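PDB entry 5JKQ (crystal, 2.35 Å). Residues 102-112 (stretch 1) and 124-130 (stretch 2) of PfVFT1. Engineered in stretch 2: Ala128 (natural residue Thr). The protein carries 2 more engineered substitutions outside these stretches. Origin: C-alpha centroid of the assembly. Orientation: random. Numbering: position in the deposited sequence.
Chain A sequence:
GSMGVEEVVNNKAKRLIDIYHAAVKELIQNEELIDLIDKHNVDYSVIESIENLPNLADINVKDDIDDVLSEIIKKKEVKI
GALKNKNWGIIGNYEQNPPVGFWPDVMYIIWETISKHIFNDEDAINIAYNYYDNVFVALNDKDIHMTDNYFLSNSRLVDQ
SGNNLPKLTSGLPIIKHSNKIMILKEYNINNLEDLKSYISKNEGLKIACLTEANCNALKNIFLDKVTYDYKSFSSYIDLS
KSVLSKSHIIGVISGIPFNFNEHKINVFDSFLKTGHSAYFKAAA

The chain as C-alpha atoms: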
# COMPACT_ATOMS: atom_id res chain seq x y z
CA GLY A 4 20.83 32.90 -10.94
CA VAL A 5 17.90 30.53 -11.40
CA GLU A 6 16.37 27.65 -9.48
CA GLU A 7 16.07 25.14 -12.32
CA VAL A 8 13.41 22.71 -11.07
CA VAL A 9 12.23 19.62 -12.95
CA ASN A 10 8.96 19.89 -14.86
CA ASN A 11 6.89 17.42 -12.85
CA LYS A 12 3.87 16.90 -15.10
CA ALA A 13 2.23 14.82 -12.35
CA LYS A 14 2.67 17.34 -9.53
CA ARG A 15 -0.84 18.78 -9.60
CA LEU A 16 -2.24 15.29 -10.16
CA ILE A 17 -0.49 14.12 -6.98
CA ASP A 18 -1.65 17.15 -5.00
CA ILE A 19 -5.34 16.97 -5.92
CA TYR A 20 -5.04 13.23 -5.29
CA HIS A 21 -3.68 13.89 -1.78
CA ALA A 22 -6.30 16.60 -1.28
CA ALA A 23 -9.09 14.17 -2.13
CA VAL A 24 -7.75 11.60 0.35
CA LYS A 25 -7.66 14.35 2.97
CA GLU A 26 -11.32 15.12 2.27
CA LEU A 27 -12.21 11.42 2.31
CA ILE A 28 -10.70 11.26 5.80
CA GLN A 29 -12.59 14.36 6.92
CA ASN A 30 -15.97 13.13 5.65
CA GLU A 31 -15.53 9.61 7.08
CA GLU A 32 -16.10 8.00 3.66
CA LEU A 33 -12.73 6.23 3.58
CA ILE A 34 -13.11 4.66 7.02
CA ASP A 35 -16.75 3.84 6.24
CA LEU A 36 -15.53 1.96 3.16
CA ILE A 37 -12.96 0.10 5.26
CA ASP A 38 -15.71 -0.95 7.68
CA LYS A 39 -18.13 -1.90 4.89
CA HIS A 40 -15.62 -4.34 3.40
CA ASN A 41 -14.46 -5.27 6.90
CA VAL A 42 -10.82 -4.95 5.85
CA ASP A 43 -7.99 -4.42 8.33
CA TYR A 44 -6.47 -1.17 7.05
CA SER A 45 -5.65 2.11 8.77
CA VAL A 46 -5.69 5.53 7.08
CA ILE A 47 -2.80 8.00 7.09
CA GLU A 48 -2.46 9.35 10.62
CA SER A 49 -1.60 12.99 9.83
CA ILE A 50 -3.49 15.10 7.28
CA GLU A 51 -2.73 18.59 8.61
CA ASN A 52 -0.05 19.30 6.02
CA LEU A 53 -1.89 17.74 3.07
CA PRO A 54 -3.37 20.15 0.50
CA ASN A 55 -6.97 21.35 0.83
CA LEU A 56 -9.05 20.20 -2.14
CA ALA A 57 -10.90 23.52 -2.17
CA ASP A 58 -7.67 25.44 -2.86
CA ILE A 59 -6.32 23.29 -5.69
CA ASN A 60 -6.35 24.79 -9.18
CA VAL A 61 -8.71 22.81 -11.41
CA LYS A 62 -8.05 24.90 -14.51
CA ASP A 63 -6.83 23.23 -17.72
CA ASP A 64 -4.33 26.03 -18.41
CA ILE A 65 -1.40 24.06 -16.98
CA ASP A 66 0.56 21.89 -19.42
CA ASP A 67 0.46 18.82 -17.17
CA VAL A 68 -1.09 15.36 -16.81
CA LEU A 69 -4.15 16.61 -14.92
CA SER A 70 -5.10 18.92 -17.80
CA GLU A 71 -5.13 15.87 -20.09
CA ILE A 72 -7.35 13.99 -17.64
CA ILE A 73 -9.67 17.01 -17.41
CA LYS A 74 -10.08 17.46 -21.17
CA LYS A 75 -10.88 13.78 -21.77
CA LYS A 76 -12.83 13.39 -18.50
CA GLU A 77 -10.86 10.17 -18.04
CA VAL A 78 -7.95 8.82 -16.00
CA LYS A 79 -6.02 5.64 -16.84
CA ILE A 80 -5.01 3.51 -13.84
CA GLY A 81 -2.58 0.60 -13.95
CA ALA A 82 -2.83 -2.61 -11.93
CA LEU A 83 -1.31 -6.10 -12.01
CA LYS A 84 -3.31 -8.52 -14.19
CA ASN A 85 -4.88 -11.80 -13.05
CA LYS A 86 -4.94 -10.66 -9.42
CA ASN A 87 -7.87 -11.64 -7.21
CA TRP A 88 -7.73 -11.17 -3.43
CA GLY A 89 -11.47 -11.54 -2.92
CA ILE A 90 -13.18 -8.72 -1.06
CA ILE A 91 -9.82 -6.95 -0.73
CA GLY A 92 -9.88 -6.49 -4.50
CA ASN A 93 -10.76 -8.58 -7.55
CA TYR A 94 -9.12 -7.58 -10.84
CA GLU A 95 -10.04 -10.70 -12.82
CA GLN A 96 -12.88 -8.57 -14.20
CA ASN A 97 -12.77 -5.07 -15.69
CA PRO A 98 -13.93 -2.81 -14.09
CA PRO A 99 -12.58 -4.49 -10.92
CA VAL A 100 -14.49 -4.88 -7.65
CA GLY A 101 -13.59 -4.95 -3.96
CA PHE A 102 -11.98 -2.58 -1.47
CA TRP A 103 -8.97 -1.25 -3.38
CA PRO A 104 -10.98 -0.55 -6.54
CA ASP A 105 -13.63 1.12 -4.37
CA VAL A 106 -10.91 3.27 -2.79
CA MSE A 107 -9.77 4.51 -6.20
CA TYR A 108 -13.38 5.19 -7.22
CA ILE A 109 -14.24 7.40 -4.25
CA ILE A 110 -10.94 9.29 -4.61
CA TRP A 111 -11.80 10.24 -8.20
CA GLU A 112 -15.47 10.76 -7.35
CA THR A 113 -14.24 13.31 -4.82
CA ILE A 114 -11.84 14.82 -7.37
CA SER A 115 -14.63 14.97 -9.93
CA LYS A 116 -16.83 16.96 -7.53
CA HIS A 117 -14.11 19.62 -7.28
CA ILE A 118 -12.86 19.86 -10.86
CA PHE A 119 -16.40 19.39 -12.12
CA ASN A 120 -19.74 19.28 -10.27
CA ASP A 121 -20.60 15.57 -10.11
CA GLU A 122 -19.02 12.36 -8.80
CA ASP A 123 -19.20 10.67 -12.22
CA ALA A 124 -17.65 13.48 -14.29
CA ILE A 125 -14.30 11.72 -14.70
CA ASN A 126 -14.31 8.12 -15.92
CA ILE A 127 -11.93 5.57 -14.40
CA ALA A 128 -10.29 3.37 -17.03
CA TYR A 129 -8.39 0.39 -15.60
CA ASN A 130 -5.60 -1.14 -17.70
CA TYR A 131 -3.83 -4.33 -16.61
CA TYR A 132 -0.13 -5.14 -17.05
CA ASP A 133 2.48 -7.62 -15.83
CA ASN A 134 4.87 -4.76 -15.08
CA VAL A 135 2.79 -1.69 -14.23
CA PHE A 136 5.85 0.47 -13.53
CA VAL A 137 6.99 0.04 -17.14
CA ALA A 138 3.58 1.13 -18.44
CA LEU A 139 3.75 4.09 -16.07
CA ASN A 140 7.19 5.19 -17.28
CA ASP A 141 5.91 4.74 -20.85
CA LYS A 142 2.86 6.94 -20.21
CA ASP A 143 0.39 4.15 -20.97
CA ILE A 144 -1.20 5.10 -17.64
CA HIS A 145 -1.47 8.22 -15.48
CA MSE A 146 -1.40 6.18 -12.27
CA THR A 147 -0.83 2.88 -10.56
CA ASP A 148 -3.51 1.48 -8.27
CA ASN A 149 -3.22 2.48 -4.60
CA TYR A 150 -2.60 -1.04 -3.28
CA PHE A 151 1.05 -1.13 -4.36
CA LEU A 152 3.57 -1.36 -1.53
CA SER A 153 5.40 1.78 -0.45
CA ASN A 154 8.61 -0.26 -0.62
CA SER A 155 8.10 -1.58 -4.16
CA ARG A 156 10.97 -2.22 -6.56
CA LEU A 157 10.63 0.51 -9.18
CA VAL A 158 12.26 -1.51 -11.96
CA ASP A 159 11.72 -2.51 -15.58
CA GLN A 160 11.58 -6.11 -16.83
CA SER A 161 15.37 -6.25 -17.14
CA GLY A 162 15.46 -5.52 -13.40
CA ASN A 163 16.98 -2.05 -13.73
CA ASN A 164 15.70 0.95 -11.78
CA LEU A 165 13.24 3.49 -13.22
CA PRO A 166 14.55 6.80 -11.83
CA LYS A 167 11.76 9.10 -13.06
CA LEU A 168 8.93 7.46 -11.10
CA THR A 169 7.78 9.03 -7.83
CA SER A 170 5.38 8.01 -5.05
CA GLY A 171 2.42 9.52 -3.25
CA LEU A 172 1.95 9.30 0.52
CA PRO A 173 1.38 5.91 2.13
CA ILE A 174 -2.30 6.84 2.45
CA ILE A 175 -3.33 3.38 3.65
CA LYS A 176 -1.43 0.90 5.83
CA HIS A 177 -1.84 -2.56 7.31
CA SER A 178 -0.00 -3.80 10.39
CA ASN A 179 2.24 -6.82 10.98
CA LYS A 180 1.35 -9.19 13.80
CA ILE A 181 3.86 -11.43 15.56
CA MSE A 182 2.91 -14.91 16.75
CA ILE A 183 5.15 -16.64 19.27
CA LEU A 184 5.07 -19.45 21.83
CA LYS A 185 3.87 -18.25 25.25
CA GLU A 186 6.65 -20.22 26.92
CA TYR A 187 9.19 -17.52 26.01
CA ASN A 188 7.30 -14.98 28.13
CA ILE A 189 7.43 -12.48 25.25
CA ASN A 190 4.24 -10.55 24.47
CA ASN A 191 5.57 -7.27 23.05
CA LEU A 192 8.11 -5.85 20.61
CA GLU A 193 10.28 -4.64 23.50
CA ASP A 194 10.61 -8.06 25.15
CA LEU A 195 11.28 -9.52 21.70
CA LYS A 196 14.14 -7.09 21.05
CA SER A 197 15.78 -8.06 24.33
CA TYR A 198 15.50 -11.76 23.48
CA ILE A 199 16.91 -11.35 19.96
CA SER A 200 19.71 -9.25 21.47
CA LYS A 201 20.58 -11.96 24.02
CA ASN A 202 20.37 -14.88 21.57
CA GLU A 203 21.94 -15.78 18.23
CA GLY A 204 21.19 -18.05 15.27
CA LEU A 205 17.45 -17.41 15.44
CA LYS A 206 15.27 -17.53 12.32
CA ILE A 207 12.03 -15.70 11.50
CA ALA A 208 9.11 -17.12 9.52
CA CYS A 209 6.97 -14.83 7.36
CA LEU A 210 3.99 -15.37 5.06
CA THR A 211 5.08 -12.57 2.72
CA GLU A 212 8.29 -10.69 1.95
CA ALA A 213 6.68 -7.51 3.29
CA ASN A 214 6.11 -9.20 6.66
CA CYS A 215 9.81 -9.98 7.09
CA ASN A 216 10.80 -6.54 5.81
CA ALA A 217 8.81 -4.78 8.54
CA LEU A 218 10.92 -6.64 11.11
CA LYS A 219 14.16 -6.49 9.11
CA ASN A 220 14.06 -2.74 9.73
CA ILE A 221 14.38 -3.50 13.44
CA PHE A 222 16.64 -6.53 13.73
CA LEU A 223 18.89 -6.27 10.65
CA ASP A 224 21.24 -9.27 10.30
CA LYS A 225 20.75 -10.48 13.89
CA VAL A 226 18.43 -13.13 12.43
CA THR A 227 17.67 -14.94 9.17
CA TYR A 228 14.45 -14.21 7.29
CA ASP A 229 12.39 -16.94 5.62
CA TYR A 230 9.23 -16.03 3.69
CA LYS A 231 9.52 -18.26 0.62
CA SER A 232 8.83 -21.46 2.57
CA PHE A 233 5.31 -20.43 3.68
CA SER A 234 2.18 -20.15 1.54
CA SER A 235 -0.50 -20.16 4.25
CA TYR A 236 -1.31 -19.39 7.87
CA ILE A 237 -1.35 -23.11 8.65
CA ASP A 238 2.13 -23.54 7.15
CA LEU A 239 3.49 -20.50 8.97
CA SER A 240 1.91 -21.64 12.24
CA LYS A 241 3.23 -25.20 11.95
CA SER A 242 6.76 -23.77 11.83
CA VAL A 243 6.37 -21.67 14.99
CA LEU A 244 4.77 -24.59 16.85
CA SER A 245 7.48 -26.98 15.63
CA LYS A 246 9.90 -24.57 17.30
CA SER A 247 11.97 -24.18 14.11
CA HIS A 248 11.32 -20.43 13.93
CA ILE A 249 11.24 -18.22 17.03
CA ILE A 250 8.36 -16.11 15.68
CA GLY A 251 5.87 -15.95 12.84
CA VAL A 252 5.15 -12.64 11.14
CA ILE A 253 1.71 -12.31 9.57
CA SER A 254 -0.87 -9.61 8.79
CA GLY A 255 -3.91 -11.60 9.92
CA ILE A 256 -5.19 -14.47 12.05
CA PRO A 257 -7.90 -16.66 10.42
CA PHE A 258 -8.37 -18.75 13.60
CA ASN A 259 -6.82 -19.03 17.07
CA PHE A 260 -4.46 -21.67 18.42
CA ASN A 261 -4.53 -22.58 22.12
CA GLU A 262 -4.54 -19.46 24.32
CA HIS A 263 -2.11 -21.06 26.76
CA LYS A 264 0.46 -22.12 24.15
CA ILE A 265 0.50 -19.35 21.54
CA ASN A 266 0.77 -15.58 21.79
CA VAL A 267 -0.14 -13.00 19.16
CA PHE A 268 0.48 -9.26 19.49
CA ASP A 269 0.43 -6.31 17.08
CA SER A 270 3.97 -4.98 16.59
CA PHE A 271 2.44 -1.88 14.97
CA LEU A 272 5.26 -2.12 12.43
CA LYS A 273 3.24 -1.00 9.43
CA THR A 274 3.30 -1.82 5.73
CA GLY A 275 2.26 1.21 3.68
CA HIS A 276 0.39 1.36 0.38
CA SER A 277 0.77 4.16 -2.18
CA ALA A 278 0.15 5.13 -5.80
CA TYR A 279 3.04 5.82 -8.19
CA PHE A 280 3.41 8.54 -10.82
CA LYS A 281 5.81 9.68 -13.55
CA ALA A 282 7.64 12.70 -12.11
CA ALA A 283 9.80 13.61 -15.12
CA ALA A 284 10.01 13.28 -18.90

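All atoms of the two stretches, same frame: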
# COMPACT_ATOMS: atom_id res chain seq x y z
N PHE A 102 -12.38 -3.75 -2.24
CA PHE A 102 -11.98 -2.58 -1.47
C PHE A 102 -11.09 -1.63 -2.26
O PHE A 102 -11.43 -0.46 -2.43
CB PHE A 102 -11.24 -3.02 -0.21
CG PHE A 102 -10.64 -1.88 0.56
CD1 PHE A 102 -11.44 -1.04 1.32
CD2 PHE A 102 -9.27 -1.65 0.54
CE1 PHE A 102 -10.89 0.01 2.02
CE2 PHE A 102 -8.72 -0.60 1.24
CZ PHE A 102 -9.52 0.23 1.99
N TRP A 103 -9.95 -2.12 -2.74
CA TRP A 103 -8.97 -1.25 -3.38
C TRP A 103 -9.52 -0.54 -4.62
O TRP A 103 -9.26 0.65 -4.81
CB TRP A 103 -7.71 -2.06 -3.74
CG TRP A 103 -6.84 -2.30 -2.56
CD1 TRP A 103 -6.56 -3.50 -1.97
CD2 TRP A 103 -6.15 -1.30 -1.79
NE1 TRP A 103 -5.73 -3.31 -0.89
CE2 TRP A 103 -5.46 -1.98 -0.76
CE3 TRP A 103 -6.03 0.09 -1.88
CZ2 TRP A 103 -4.67 -1.31 0.17
CZ3 TRP A 103 -5.25 0.75 -0.95
CH2 TRP A 103 -4.58 0.05 0.06
N PRO A 104 -10.28 -1.26 -5.47
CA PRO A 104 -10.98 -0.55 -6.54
C PRO A 104 -11.94 0.51 -6.01
O PRO A 104 -11.98 1.62 -6.54
CB PRO A 104 -11.74 -1.67 -7.26
CG PRO A 104 -10.94 -2.88 -7.01
CD PRO A 104 -10.37 -2.72 -5.63
N ASP A 105 -12.69 0.18 -4.96
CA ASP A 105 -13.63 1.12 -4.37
C ASP A 105 -12.92 2.35 -3.80
O ASP A 105 -13.47 3.45 -3.84
CB ASP A 105 -14.45 0.46 -3.25
CG ASP A 105 -15.66 -0.30 -3.78
OD1 ASP A 105 -16.05 -0.09 -4.94
OD2 ASP A 105 -16.23 -1.09 -3.00
N VAL A 106 -11.72 2.16 -3.28
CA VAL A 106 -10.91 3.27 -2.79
C VAL A 106 -10.58 4.23 -3.93
O VAL A 106 -10.71 5.45 -3.78
CB VAL A 106 -9.59 2.77 -2.14
CG1 VAL A 106 -8.60 3.92 -1.92
CG2 VAL A 106 -9.88 2.06 -0.83
N MSE A 107 -10.16 3.68 -5.07
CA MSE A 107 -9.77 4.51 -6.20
C MSE A 107 -10.99 5.24 -6.78
O MSE A 107 -10.87 6.36 -7.26
CB MSE A 107 -9.10 3.67 -7.29
CG MSE A 107 -8.55 4.50 -8.44
SE MSE A 107 -7.13 5.73 -7.90
CE MSE A 107 -5.63 4.51 -8.04
N TYR A 108 -12.15 4.59 -6.72
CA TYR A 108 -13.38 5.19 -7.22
C TYR A 108 -13.78 6.42 -6.41
O TYR A 108 -14.07 7.47 -6.98
CB TYR A 108 -14.53 4.17 -7.20
CG TYR A 108 -14.35 3.00 -8.15
CD1 TYR A 108 -13.73 3.16 -9.38
CD2 TYR A 108 -14.82 1.74 -7.81
CE1 TYR A 108 -13.57 2.10 -10.24
CE2 TYR A 108 -14.66 0.66 -8.67
CZ TYR A 108 -14.04 0.85 -9.88
OH TYR A 108 -13.88 -0.21 -10.74
N ILE A 109 -13.80 6.29 -5.09
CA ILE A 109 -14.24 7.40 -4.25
C ILE A 109 -13.23 8.55 -4.27
O ILE A 109 -13.60 9.71 -4.10
CB ILE A 109 -14.48 6.96 -2.79
CG1 ILE A 109 -13.21 6.34 -2.18
CG2 ILE A 109 -15.65 5.98 -2.73
CD1 ILE A 109 -13.31 6.06 -0.70
N ILE A 110 -11.96 8.24 -4.51
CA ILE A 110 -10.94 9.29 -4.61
C ILE A 110 -11.24 10.15 -5.83
O ILE A 110 -11.21 11.38 -5.74
CB ILE A 110 -9.52 8.70 -4.71
CG1 ILE A 110 -9.06 8.25 -3.32
CG2 ILE A 110 -8.51 9.73 -5.26
CD1 ILE A 110 -7.75 7.47 -3.31
N TRP A 111 -11.55 9.51 -6.96
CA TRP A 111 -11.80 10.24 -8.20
C TRP A 111 -13.23 10.78 -8.27
O TRP A 111 -13.49 11.73 -9.01
CB TRP A 111 -11.50 9.34 -9.40
CG TRP A 111 -10.04 9.31 -9.71
CD1 TRP A 111 -9.16 8.31 -9.43
CD2 TRP A 111 -9.28 10.36 -10.32
NE1 TRP A 111 -7.89 8.66 -9.84
CE2 TRP A 111 -7.94 9.92 -10.39
CE3 TRP A 111 -9.59 11.63 -10.81
CZ2 TRP A 111 -6.93 10.70 -10.94
CZ3 TRP A 111 -8.58 12.40 -11.36
CH2 TRP A 111 -7.27 11.93 -11.42
N GLU A 112 -14.14 10.18 -7.51
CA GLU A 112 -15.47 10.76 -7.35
C GLU A 112 -15.35 12.09 -6.62
O GLU A 112 -16.01 13.07 -6.97
CB GLU A 112 -16.39 9.80 -6.59
CG GLU A 112 -16.94 8.66 -7.44
CD GLU A 112 -17.59 7.56 -6.62
OE1 GLU A 112 -17.77 7.75 -5.40
OE2 GLU A 112 -17.93 6.51 -7.20
N ALA A 124 -18.17 12.65 -13.20
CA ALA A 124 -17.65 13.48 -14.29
C ALA A 124 -16.46 12.82 -14.97
O ALA A 124 -16.40 12.75 -16.20
CB ALA A 124 -17.27 14.85 -13.76
N ILE A 125 -15.51 12.34 -14.17
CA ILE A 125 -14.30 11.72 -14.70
C ILE A 125 -14.43 10.20 -14.66
O ILE A 125 -14.72 9.62 -13.62
CB ILE A 125 -13.05 12.16 -13.92
CG1 ILE A 125 -12.92 13.69 -13.98
CG2 ILE A 125 -11.80 11.52 -14.50
CD1 ILE A 125 -11.91 14.26 -13.01
N ASN A 126 -14.23 9.57 -15.81
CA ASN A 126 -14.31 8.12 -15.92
C ASN A 126 -13.00 7.47 -15.50
O ASN A 126 -11.92 7.99 -15.80
CB ASN A 126 -14.67 7.71 -17.35
CG ASN A 126 -14.83 6.21 -17.51
OD1 ASN A 126 -15.87 5.65 -17.14
ND2 ASN A 126 -13.82 5.56 -18.06
N ILE A 127 -13.09 6.36 -14.78
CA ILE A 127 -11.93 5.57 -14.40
C ILE A 127 -11.75 4.42 -15.38
O ILE A 127 -12.61 3.55 -15.49
CB ILE A 127 -12.05 5.02 -12.95
CG1 ILE A 127 -12.08 6.17 -11.94
CG2 ILE A 127 -10.91 4.09 -12.61
CD1 ILE A 127 -13.47 6.60 -11.54
N ALA A 128 -10.62 4.43 -16.09
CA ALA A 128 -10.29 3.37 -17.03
C ALA A 128 -9.12 2.53 -16.50
O ALA A 128 -7.98 2.99 -16.47
CB ALA A 128 -9.94 3.95 -18.39
N TYR A 129 -9.42 1.30 -16.09
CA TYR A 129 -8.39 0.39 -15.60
C TYR A 129 -7.72 -0.36 -16.75
O TYR A 129 -8.39 -0.96 -17.59
CB TYR A 129 -8.98 -0.61 -14.61
CG TYR A 129 -8.82 -0.20 -13.16
CD1 TYR A 129 -7.63 -0.41 -12.49
CD2 TYR A 129 -9.87 0.39 -12.46
CE1 TYR A 129 -7.47 -0.04 -11.17
CE2 TYR A 129 -9.73 0.76 -11.14
CZ TYR A 129 -8.53 0.54 -10.50
OH TYR A 129 -8.38 0.90 -9.18
N ASN A 130 -6.39 -0.32 -16.78
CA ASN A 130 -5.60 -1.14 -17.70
C ASN A 130 -4.69 -2.07 -16.90
O ASN A 130 -4.10 -1.66 -15.91
CB ASN A 130 -4.76 -0.26 -18.63
CG ASN A 130 -5.62 0.55 -19.59
OD1 ASN A 130 -6.77 0.87 -19.30
ND2 ASN A 130 -5.05 0.89 -20.74
O HOH W 1 -13.44 1.52 -13.52

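Stretch 2 begins as a loop and becomes a strand at Asn126, which runs past the helix of stretch 1 at a closest axial distance of 9.4 Å. The two N-to-C directions make an angle of 147°, so the segments run roughly antiparallel, and the alternate residues that face the helix, Ile125, Ile127 and Tyr129, meet progressively earlier parts of it. No direct hydrogen bond crosses between them. The helix spends its backbone polar groups on its own i to i+4 hydrogen bonds, such as Trp111 N to Met107 O at 3.2 Å, and what it offers the strand is mostly side-chain surface.

Ala124, in the loop, makes no contact with the helix. Ile125 makes the first, its CA-to-CB bond pointing toward stretch 1. With chi1 m and chi2 t, the side chain extends until its CD1 lies 4.1 Å from CE3 of Trp111, near the plane of the indole and at its edge. A branched aliphatic chain suits this buried place because it packs against the hydrocarbon rim of the ring without leaving a polar group to satisfy.

From here the alternation of a β-strand sets the pattern. Asn126 points away and is exposed, a fitting position for an amide, whose ND2 is hydrogen-bonded elsewhere in the structure. Ile127 points toward the helix again and has the largest area covered by it, 76 Å². Its CD1 reaches two residues that lie three positions apart, and so about one turn, along the helix: it is 4.0 Å from CB of Trp111 and 4.1 Å from CD1 of Tyr108. The isoleucine thus fills the space between two aromatic side chains, approaching the Tyr108 ring obliquely. Its chi2 of 96° lies between the usual wells.

The backbone of Ile127 adds a polar link. A water donates a hydrogen bond to Ile127 O at 2.9 Å, and the same water lies 3.3 Å from Tyr108 OH in a weak hydrogen bond. Tyrosine suits this partly exposed position: its ring joins the apolar packing while its hydroxyl reaches the water.

Ala128 is an engineered residue, replacing the natural threonine. Its side chain is a single methyl group, out of reach of the helix.

Tyr129 turns toward the helix once more, and its length lets it bridge the wider backbone spacing here, where Tyr129 CA is 9.5 Å from Pro104 CA. CE2 of Tyr129 lies 4.2 Å from CE1 of Tyr108, which sits at the edge of the Tyr129 ring, near its plane. Farther out, the hydroxyl passes close to the helix, with OH 3.4 Å from CB of Met107, a selenomethionine, and 4.0 Å from CA of Pro104. These neighbours are carbon atoms, and the hydroxyl finds its hydrogen bond elsewhere in the structure. The aromatic ring therefore supplies buried apolar surface, while the phenol oxygen remains satisfied. Asn130, beyond it, is out of reach of the helix and closes the stretch.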